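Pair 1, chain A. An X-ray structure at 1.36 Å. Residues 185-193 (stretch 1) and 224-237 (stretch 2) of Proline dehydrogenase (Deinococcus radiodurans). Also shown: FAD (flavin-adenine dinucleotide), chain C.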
# COMPACT_ATOMS: atom_id res chain seq x y z
N ARG A 185 -5.04 -18.06 0.17
CA ARG A 185 -4.07 -17.81 1.27
C ARG A 185 -3.38 -16.46 1.06
O ARG A 185 -2.14 -16.36 1.05
CB ARG A 185 -3.00 -18.96 1.33
CG ARG A 185 -3.54 -20.39 1.30
CD ARG A 185 -4.12 -20.70 2.64
NE ARG A 185 -3.27 -20.23 3.74
CZ ARG A 185 -2.13 -20.79 4.16
NH1 ARG A 185 -1.62 -21.87 3.57
NH2 ARG A 185 -1.47 -20.23 5.18
N PRO A 186 -4.15 -15.38 0.89
CA PRO A 186 -3.55 -14.14 0.37
C PRO A 186 -2.87 -13.28 1.39
O PRO A 186 -3.28 -13.25 2.58
CB PRO A 186 -4.75 -13.40 -0.19
CG PRO A 186 -5.85 -13.78 0.82
CD PRO A 186 -5.60 -15.25 1.15
N ASN A 187 -1.85 -12.56 0.94
CA ASN A 187 -1.22 -11.47 1.72
C ASN A 187 -2.14 -10.25 1.57
O ASN A 187 -2.31 -9.74 0.44
CB ASN A 187 0.16 -11.22 1.09
CG ASN A 187 0.94 -10.11 1.75
OD1 ASN A 187 0.38 -9.03 1.95
ND2 ASN A 187 2.20 -10.32 2.08
N ILE A 188 -2.72 -9.78 2.69
CA ILE A 188 -3.61 -8.61 2.67
C ILE A 188 -3.20 -7.59 3.70
O ILE A 188 -2.95 -7.96 4.89
CB ILE A 188 -5.09 -9.03 2.86
CG1 ILE A 188 -5.53 -10.00 1.76
CG2 ILE A 188 -5.98 -7.76 2.77
CD1 ILE A 188 -7.03 -10.41 1.81
N ARG A 189 -3.12 -6.32 3.28
CA ARG A 189 -2.94 -5.16 4.15
C ARG A 189 -4.32 -4.68 4.63
O ARG A 189 -5.19 -4.42 3.79
CB ARG A 189 -2.26 -4.06 3.35
CG ARG A 189 -2.00 -2.77 4.19
CD ARG A 189 -1.78 -1.53 3.29
NE ARG A 189 -0.59 -1.73 2.47
CZ ARG A 189 -0.40 -1.24 1.24
NH1 ARG A 189 0.71 -1.61 0.58
NH2 ARG A 189 -1.28 -0.36 0.72
N MET A 190 -4.54 -4.60 5.94
CA MET A 190 -5.77 -4.03 6.49
C MET A 190 -5.54 -2.57 6.79
O MET A 190 -4.53 -2.22 7.44
CB MET A 190 -6.18 -4.75 7.77
CG MET A 190 -6.29 -6.29 7.59
SD MET A 190 -7.29 -6.73 6.15
CE MET A 190 -7.11 -8.52 6.25
N VAL A 191 -6.45 -1.71 6.29
CA VAL A 191 -6.36 -0.26 6.50
C VAL A 191 -7.74 0.20 6.95
O VAL A 191 -8.72 -0.54 6.79
CB VAL A 191 -5.96 0.49 5.19
CG1 VAL A 191 -4.64 -0.06 4.66
CG2 VAL A 191 -7.04 0.38 4.11
N LYS A 192 -7.85 1.42 7.48
CA LYS A 192 -9.17 2.00 7.80
C LYS A 192 -9.90 2.42 6.52
O LYS A 192 -11.05 2.03 6.32
CB LYS A 192 -9.03 3.15 8.82
CG LYS A 192 -8.55 2.66 10.18
CD LYS A 192 -8.65 3.77 11.24
CE LYS A 192 -7.94 3.30 12.53
NZ LYS A 192 -8.31 4.24 13.66
N GLY A 193 -9.28 3.23 5.68
CA GLY A 193 -9.88 3.67 4.43
C GLY A 193 -9.63 5.14 4.16
O GLY A 193 -9.86 5.96 5.04
N GLY A 224 -4.45 -17.87 9.22
CA GLY A 224 -3.08 -18.26 8.89
C GLY A 224 -2.52 -17.52 7.68
O GLY A 224 -1.49 -17.95 7.09
N ASN A 225 -3.13 -16.39 7.32
CA ASN A 225 -2.64 -15.64 6.15
C ASN A 225 -1.76 -14.48 6.56
O ASN A 225 -1.95 -13.91 7.65
CB ASN A 225 -3.87 -15.10 5.41
CG ASN A 225 -4.78 -16.18 4.94
OD1 ASN A 225 -4.32 -17.22 4.48
ND2 ASN A 225 -6.09 -15.96 5.06
N TYR A 226 -0.78 -14.14 5.73
CA TYR A 226 0.13 -13.05 6.07
C TYR A 226 -0.66 -11.73 6.10
O TYR A 226 -1.44 -11.42 5.17
CB TYR A 226 1.33 -13.01 5.09
CG TYR A 226 2.45 -12.17 5.66
CD1 TYR A 226 3.43 -12.79 6.41
CD2 TYR A 226 2.46 -10.77 5.54
CE1 TYR A 226 4.43 -12.07 6.99
CE2 TYR A 226 3.49 -10.00 6.13
CZ TYR A 226 4.47 -10.67 6.86
OH TYR A 226 5.51 -9.95 7.43
N THR A 227 -0.51 -10.98 7.19
CA THR A 227 -1.36 -9.81 7.43
C THR A 227 -0.47 -8.61 7.61
O THR A 227 0.49 -8.66 8.40
CB THR A 227 -2.19 -10.04 8.71
OG1 THR A 227 -2.96 -11.24 8.55
CG2 THR A 227 -3.15 -8.93 8.93
N ASN A 228 -0.79 -7.51 6.91
CA ASN A 228 -0.08 -6.24 7.12
C ASN A 228 -1.00 -5.32 7.91
O ASN A 228 -2.08 -4.96 7.41
CB ASN A 228 0.38 -5.61 5.78
CG ASN A 228 1.03 -6.61 4.88
OD1 ASN A 228 2.07 -7.19 5.23
ND2 ASN A 228 0.41 -6.88 3.71
N VAL A 229 -0.59 -4.98 9.12
CA VAL A 229 -1.42 -4.17 10.01
C VAL A 229 -1.03 -2.71 9.79
O VAL A 229 -0.11 -2.19 10.43
CB VAL A 229 -1.22 -4.62 11.48
CG1 VAL A 229 -2.11 -3.81 12.44
CG2 VAL A 229 -1.54 -6.11 11.62
N ALA A 230 -1.69 -2.09 8.79
CA ALA A 230 -1.32 -0.75 8.33
C ALA A 230 -2.15 0.31 9.05
O ALA A 230 -3.30 0.56 8.66
CB ALA A 230 -1.53 -0.65 6.82
N THR A 231 -1.57 0.89 10.09
CA THR A 231 -2.24 1.92 10.87
C THR A 231 -1.24 2.64 11.74
O THR A 231 -0.16 2.07 12.06
CB THR A 231 -3.38 1.32 11.77
OG1 THR A 231 -4.09 2.38 12.43
CG2 THR A 231 -2.83 0.36 12.87
N HIS A 232 -1.56 3.87 12.13
CA HIS A 232 -0.75 4.59 13.12
C HIS A 232 -1.52 4.73 14.45
O HIS A 232 -1.10 5.47 15.34
CB HIS A 232 -0.35 5.98 12.60
CG HIS A 232 0.02 5.99 11.15
ND1 HIS A 232 -0.91 6.22 10.15
CD2 HIS A 232 1.21 5.80 10.52
CE1 HIS A 232 -0.32 6.16 8.97
NE2 HIS A 232 0.98 5.90 9.17
N ASP A 233 -2.65 4.02 14.56
CA ASP A 233 -3.51 4.10 15.75
C ASP A 233 -2.93 3.19 16.86
O ASP A 233 -2.96 1.98 16.75
CB ASP A 233 -4.93 3.68 15.36
CG ASP A 233 -5.90 3.72 16.50
OD1 ASP A 233 -5.53 3.64 17.70
OD2 ASP A 233 -7.12 3.79 16.19
N GLU A 234 -2.38 3.81 17.90
CA GLU A 234 -1.67 3.08 18.94
C GLU A 234 -2.58 2.15 19.73
O GLU A 234 -2.13 1.09 20.21
CB GLU A 234 -0.98 4.06 19.88
CG GLU A 234 0.47 4.11 19.70
CD GLU A 234 1.23 4.73 20.84
OE1 GLU A 234 1.16 5.98 20.92
OE2 GLU A 234 1.88 4.01 21.65
N ARG A 235 -3.85 2.54 19.90
CA ARG A 235 -4.80 1.67 20.62
C ARG A 235 -4.96 0.35 19.84
O ARG A 235 -4.98 -0.74 20.44
CB ARG A 235 -6.16 2.33 20.80
N ILE A 236 -5.06 0.46 18.52
CA ILE A 236 -5.19 -0.74 17.69
C ILE A 236 -3.88 -1.55 17.70
O ILE A 236 -3.90 -2.79 17.86
CB ILE A 236 -5.65 -0.40 16.26
CG1 ILE A 236 -7.10 0.05 16.32
CG2 ILE A 236 -5.45 -1.64 15.34
CD1 ILE A 236 -7.57 0.67 14.99
N ILE A 237 -2.76 -0.86 17.53
CA ILE A 237 -1.46 -1.55 17.52
C ILE A 237 -1.28 -2.32 18.84
O ILE A 237 -0.84 -3.49 18.83
CB ILE A 237 -0.31 -0.53 17.30
CG1 ILE A 237 -0.34 -0.01 15.85
CG2 ILE A 237 1.07 -1.11 17.67
CD1 ILE A 237 0.41 1.26 15.59
PA FAD C . -6.44 7.41 12.27
O1A FAD C . -7.53 6.93 13.23
O2A FAD C . -6.84 8.25 11.13
O5B FAD C . -5.30 8.14 12.92
C5B FAD C . -4.64 7.56 14.04
C4B FAD C . -3.52 8.43 14.58
O4B FAD C . -2.43 8.31 13.70
C3B FAD C . -3.83 9.89 14.59
O3B FAD C . -4.58 10.33 15.71
C2B FAD C . -2.46 10.46 14.52
O2B FAD C . -1.76 10.32 15.73
C1B FAD C . -1.83 9.56 13.50
N9A FAD C . -2.05 9.99 12.12
C8A FAD C . -2.70 9.27 11.12
N7A FAD C . -2.72 9.94 9.96
C5A FAD C . -2.03 11.13 10.18
C6A FAD C . -1.72 12.22 9.39
N6A FAD C . -2.10 12.27 8.01
N1A FAD C . -1.03 13.23 9.94
C2A FAD C . -0.64 13.22 11.23
N3A FAD C . -0.92 12.19 12.05
C4A FAD C . -1.58 11.16 11.54
N1 FAD C . -6.26 3.27 2.63
C2 FAD C . -6.84 2.92 1.45
O2 FAD C . -8.10 3.26 1.29
N3 FAD C . -6.18 2.24 0.47
C4 FAD C . -4.86 1.86 0.62
O4 FAD C . -4.22 1.20 -0.36
C4X FAD C . -4.18 2.21 1.87
N5 FAD C . -2.87 1.86 2.09
C5X FAD C . -2.31 2.19 3.30
C6 FAD C . -0.98 1.84 3.55
C7 FAD C . -0.39 2.14 4.81
C7M FAD C . 1.06 1.76 5.09
C8 FAD C . -1.17 2.80 5.79
C8M FAD C . -0.59 3.13 7.14
C9 FAD C . -2.49 3.18 5.51
C9A FAD C . -3.06 2.86 4.30
N10 FAD C . -4.41 3.23 4.06
C10 FAD C . -4.96 2.91 2.85
C1' FAD C . -5.22 3.88 5.07
C2' FAD C . -5.39 5.36 4.97
O2' FAD C . -4.18 5.85 4.40
C3' FAD C . -5.83 5.61 6.43
O3' FAD C . -7.20 5.73 6.64
C4' FAD C . -5.12 6.66 7.20
O4' FAD C . -3.79 6.28 7.18
C5' FAD C . -5.67 6.70 8.61
O5' FAD C . -4.61 6.59 9.51
P FAD C . -4.63 5.58 10.74
O1P FAD C . -5.05 4.09 10.50
O2P FAD C . -3.30 5.92 11.46
O3P FAD C . -5.70 6.16 11.80
O HOH W 1 -0.45 -15.44 3.10
O HOH W 2 3.65 -7.99 3.15
O HOH W 3 -5.28 2.47 8.29

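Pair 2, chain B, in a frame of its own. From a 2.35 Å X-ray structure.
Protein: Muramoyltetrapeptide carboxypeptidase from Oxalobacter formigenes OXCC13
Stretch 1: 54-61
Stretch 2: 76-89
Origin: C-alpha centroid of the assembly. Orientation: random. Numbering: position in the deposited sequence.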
# COMPACT_ATOMS: atom_id res chain seq x y z
N THR B 54 19.07 9.76 30.45
CA THR B 54 19.56 8.38 30.41
C THR B 54 20.37 8.13 29.15
O THR B 54 20.60 9.04 28.35
CB THR B 54 18.40 7.37 30.48
OG1 THR B 54 17.58 7.50 29.32
CG2 THR B 54 17.56 7.61 31.73
N GLY B 55 20.80 6.88 28.96
CA GLY B 55 21.55 6.53 27.78
C GLY B 55 20.66 6.27 26.58
O GLY B 55 19.54 5.78 26.70
N ILE B 56 21.17 6.62 25.40
CA ILE B 56 20.43 6.48 24.15
C ILE B 56 21.33 5.86 23.10
O ILE B 56 22.56 6.04 23.12
CB ILE B 56 19.87 7.84 23.66
CG1 ILE B 56 20.99 8.88 23.59
CG2 ILE B 56 18.75 8.32 24.57
CD1 ILE B 56 20.50 10.28 23.31
N ALA B 57 20.72 5.13 22.17
CA ALA B 57 21.43 4.49 21.07
C ALA B 57 20.81 4.93 19.75
O ALA B 57 19.58 4.95 19.61
CB ALA B 57 21.38 2.97 21.19
N ILE B 58 21.66 5.28 18.79
CA ILE B 58 21.23 5.72 17.47
C ILE B 58 21.44 4.58 16.49
O ILE B 58 22.56 4.06 16.35
CB ILE B 58 21.99 6.98 17.02
N ILE B 59 20.37 4.17 15.80
CA ILE B 59 20.41 3.08 14.84
C ILE B 59 19.82 3.57 13.53
O ILE B 59 18.93 4.42 13.51
CB ILE B 59 19.65 1.84 15.36
CG1 ILE B 59 20.21 1.40 16.72
CG2 ILE B 59 19.74 0.68 14.37
CD1 ILE B 59 19.66 0.07 17.20
N ALA B 60 20.34 3.03 12.42
CA ALA B 60 19.87 3.35 11.08
C ALA B 60 19.15 2.14 10.49
O ALA B 60 19.77 1.33 9.79
CB ALA B 60 21.03 3.78 10.18
N PRO B 61 17.85 1.97 10.74
CA PRO B 61 17.14 0.81 10.18
C PRO B 61 16.80 0.96 8.70
O PRO B 61 16.56 -0.06 8.04
CB PRO B 61 15.87 0.73 11.03
CG PRO B 61 15.62 2.15 11.42
CD PRO B 61 16.97 2.80 11.59
N VAL B 76 22.66 18.03 20.16
CA VAL B 76 21.38 18.41 20.76
C VAL B 76 21.03 17.44 21.88
O VAL B 76 20.62 17.86 22.97
CB VAL B 76 20.29 18.45 19.68
CG1 VAL B 76 18.94 18.79 20.31
CG2 VAL B 76 20.64 19.47 18.60
N LEU B 77 21.17 16.14 21.63
CA LEU B 77 20.95 15.15 22.68
C LEU B 77 21.92 15.34 23.83
O LEU B 77 21.58 15.04 24.99
CB LEU B 77 21.07 13.74 22.10
CG LEU B 77 20.06 13.39 21.00
CD1 LEU B 77 20.52 12.16 20.22
CD2 LEU B 77 18.68 13.16 21.60
N LYS B 78 23.12 15.84 23.55
CA LYS B 78 24.06 16.16 24.61
C LYS B 78 23.61 17.39 25.40
O LYS B 78 23.64 17.40 26.63
CB LYS B 78 25.46 16.40 24.02
CG LYS B 78 26.43 17.06 24.98
CD LYS B 78 27.59 17.70 24.22
CE LYS B 78 27.08 18.75 23.24
NZ LYS B 78 28.20 19.38 22.48
N SER B 79 23.17 18.44 24.69
CA SER B 79 22.75 19.66 25.36
C SER B 79 21.53 19.43 26.23
O SER B 79 21.36 20.11 27.25
CB SER B 79 22.47 20.75 24.32
OG SER B 79 21.42 20.36 23.44
N ARG B 80 20.66 18.49 25.86
CA ARG B 80 19.50 18.16 26.67
C ARG B 80 19.83 17.16 27.78
O ARG B 80 18.93 16.78 28.53
CB ARG B 80 18.38 17.61 25.79
CG ARG B 80 17.98 18.55 24.66
CD ARG B 80 16.72 18.08 23.95
NE ARG B 80 15.53 18.26 24.77
CZ ARG B 80 14.81 19.38 24.81
NH1 ARG B 80 15.17 20.43 24.09
NH2 ARG B 80 13.74 19.45 25.59
N GLY B 81 21.09 16.74 27.90
CA GLY B 81 21.52 15.91 29.00
C GLY B 81 21.27 14.43 28.82
O GLY B 81 20.50 13.83 29.58
N TYR B 82 21.91 13.82 27.83
CA TYR B 82 21.76 12.39 27.59
C TYR B 82 23.08 11.82 27.09
O TYR B 82 23.86 12.51 26.42
CB TYR B 82 20.64 12.09 26.59
CG TYR B 82 19.28 12.57 27.04
CD1 TYR B 82 18.56 11.88 28.01
CD2 TYR B 82 18.70 13.70 26.48
CE1 TYR B 82 17.32 12.31 28.42
CE2 TYR B 82 17.45 14.14 26.89
CZ TYR B 82 16.76 13.44 27.86
OH TYR B 82 15.52 13.87 28.27
N GLU B 83 23.32 10.56 27.43
CA GLU B 83 24.53 9.85 27.01
C GLU B 83 24.25 9.14 25.69
O GLU B 83 23.41 8.24 25.63
CB GLU B 83 24.97 8.86 28.09
CG GLU B 83 26.30 8.18 27.81
CD GLU B 83 26.68 7.19 28.90
OE1 GLU B 83 25.85 6.96 29.81
OE2 GLU B 83 27.80 6.65 28.84
N VAL B 84 24.97 9.53 24.64
CA VAL B 84 24.72 9.06 23.29
C VAL B 84 25.64 7.89 22.97
O VAL B 84 26.83 7.91 23.28
CB VAL B 84 24.92 10.20 22.26
CG1 VAL B 84 24.51 9.74 20.87
CG2 VAL B 84 24.13 11.43 22.68
N PHE B 85 25.07 6.85 22.36
CA PHE B 85 25.81 5.69 21.88
C PHE B 85 25.50 5.53 20.39
O PHE B 85 24.44 5.01 20.03
CB PHE B 85 25.44 4.43 22.66
CG PHE B 85 25.86 4.47 24.10
CD1 PHE B 85 27.09 3.98 24.50
CD2 PHE B 85 25.01 5.00 25.07
CE1 PHE B 85 27.47 4.01 25.82
CE2 PHE B 85 25.39 5.03 26.39
CZ PHE B 85 26.62 4.54 26.77
N ASN B 86 26.42 5.97 19.54
CA ASN B 86 26.21 5.97 18.10
C ASN B 86 26.68 4.64 17.52
O ASN B 86 27.89 4.37 17.46
CB ASN B 86 26.93 7.14 17.44
CG ASN B 86 26.62 7.27 15.97
OD1 ASN B 86 25.55 6.86 15.51
ND2 ASN B 86 27.55 7.84 15.21
N TYR B 87 25.74 3.81 17.09
CA TYR B 87 26.05 2.56 16.41
C TYR B 87 26.08 2.70 14.89
O TYR B 87 26.44 1.74 14.20
CB TYR B 87 25.03 1.47 16.79
CG TYR B 87 25.24 0.89 18.16
CD1 TYR B 87 25.89 -0.33 18.33
CD2 TYR B 87 24.78 1.55 19.30
CE1 TYR B 87 26.07 -0.87 19.59
CE2 TYR B 87 24.97 1.02 20.56
CZ TYR B 87 25.62 -0.20 20.70
OH TYR B 87 25.80 -0.73 21.95
N VAL B 88 25.72 3.87 14.36
CA VAL B 88 25.71 4.07 12.91
C VAL B 88 27.14 4.18 12.41
O VAL B 88 27.98 4.88 12.99
CB VAL B 88 24.90 5.32 12.55
CG1 VAL B 88 24.74 5.43 11.04
CG2 VAL B 88 23.54 5.28 13.24
N ASP B 89 27.43 3.48 11.31
CA ASP B 89 28.77 3.48 10.74
C ASP B 89 28.86 4.47 9.59
O ASP B 89 28.68 4.11 8.42
CB ASP B 89 29.15 2.07 10.26
CG ASP B 89 30.65 1.87 10.15
OD1 ASP B 89 31.37 2.86 9.92
OD2 ASP B 89 31.10 0.72 10.28

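Both pairs are two adjacent parallel strands. In pair 1, strand 188-191 runs beside strand 227-230 with axes 4.7 Å apart at closest approach and N-to-C directions 24° apart; in pair 2, strands 55-59 and 83-86 also approach to 4.7 Å, at 26°. The signed crossing angles, -24° and -26°, share one sense of twist. Superposing N, CA and C of 14 central residues gives an RMSD of 0.7 Å.

The hydrogen-bond ladder confirms the register. In pair 1, A:Ile188 N donates to A:Tyr226 O (3.2 Å), A:Asn228 N to A:Ile188 O (3.0 Å), A:Met190 N to A:Asn228 O (2.9 Å) and A:Ala230 N to A:Met190 O (3.1 Å). The matching rungs of pair 2 are B:Ile56 N to B:Glu83 O (2.8 Å), B:Phe85 N to B:Ile56 O (2.7 Å), B:Ile58 N to B:Phe85 O (3.1 Å) and B:Tyr87 N to B:Ile58 O (3.3 Å). Pair 2 has one rung more at its start, B:Glu83 N to B:Thr54 O (3.2 Å). At the matched position, A:Tyr226 N lies 4.1 Å from A:Pro186 O, with no hydrogen bond between them, and A:Tyr226 N instead reaches A:Arg185 O through water 1, which it meets at 3.0 Å and which donates to that oxygen at 2.8 Å.

The matched positions A:Asn187 and B:Gly55 lie 0.1 Å apart at CA, yet are filled differently. In pair 1, A:Asn228 ND2 donates to A:Asn187 OD1 (2.8 Å), while water 2 joins the other ends of the two amides, accepting from A:Asn187 ND2 at 2.9 Å and donating to A:Asn228 OD1 at 2.7 Å. In pair 2 the partner position holds B:Phe85, whose ring edge lies near the glycine, with B:Phe85 CE2 4.4 Å from B:Gly55 CA. An ideal CB on B:Gly55 would sit a tight 3.4 Å from B:Phe85 CE2, so the absent side chain leaves the ring its room.

Further along the strands, A:Arg189 and A:Ala230 correspond to B:Ala57 and B:Tyr87, reversing the sizes. A long side chain from the first strand passes a small one in pair 1, with A:Arg189 CG 3.4 Å from A:Ala230 CB; in pair 2 the ring comes from the second stretch, with B:Ala57 CB 4.1 Å from B:Tyr87 CE2. A:Arg189 also serves the cofactor, its NH2 donating to FAD N5 at 3.1 Å.

On the face of A:Ile188 and B:Ile56 the chi1 rotamers differ, m and p. The nearest approach of the former's side chain to the second stretch is A:Ile188 CB to A:Tyr226 O, 4.9 Å. B:Ile56 CD1 packs 3.7 Å from B:Tyr82 CB and 3.9 Å from B:Val84 CG2, at positions matching A:Asn225 and A:Thr227.

Beyond the strands, A:Lys192 and B:Ala60 match, as do their partners: A:Lys192 CE lies 4.0 Å from A:Thr231 OG1, and B:Ala60 CB makes an apolar contact with B:Val88 CG1 (4.2 Å). In pair 1, A:Lys192 NZ also forms a salt bridge with A:Asp233 OD2 (2.8 Å).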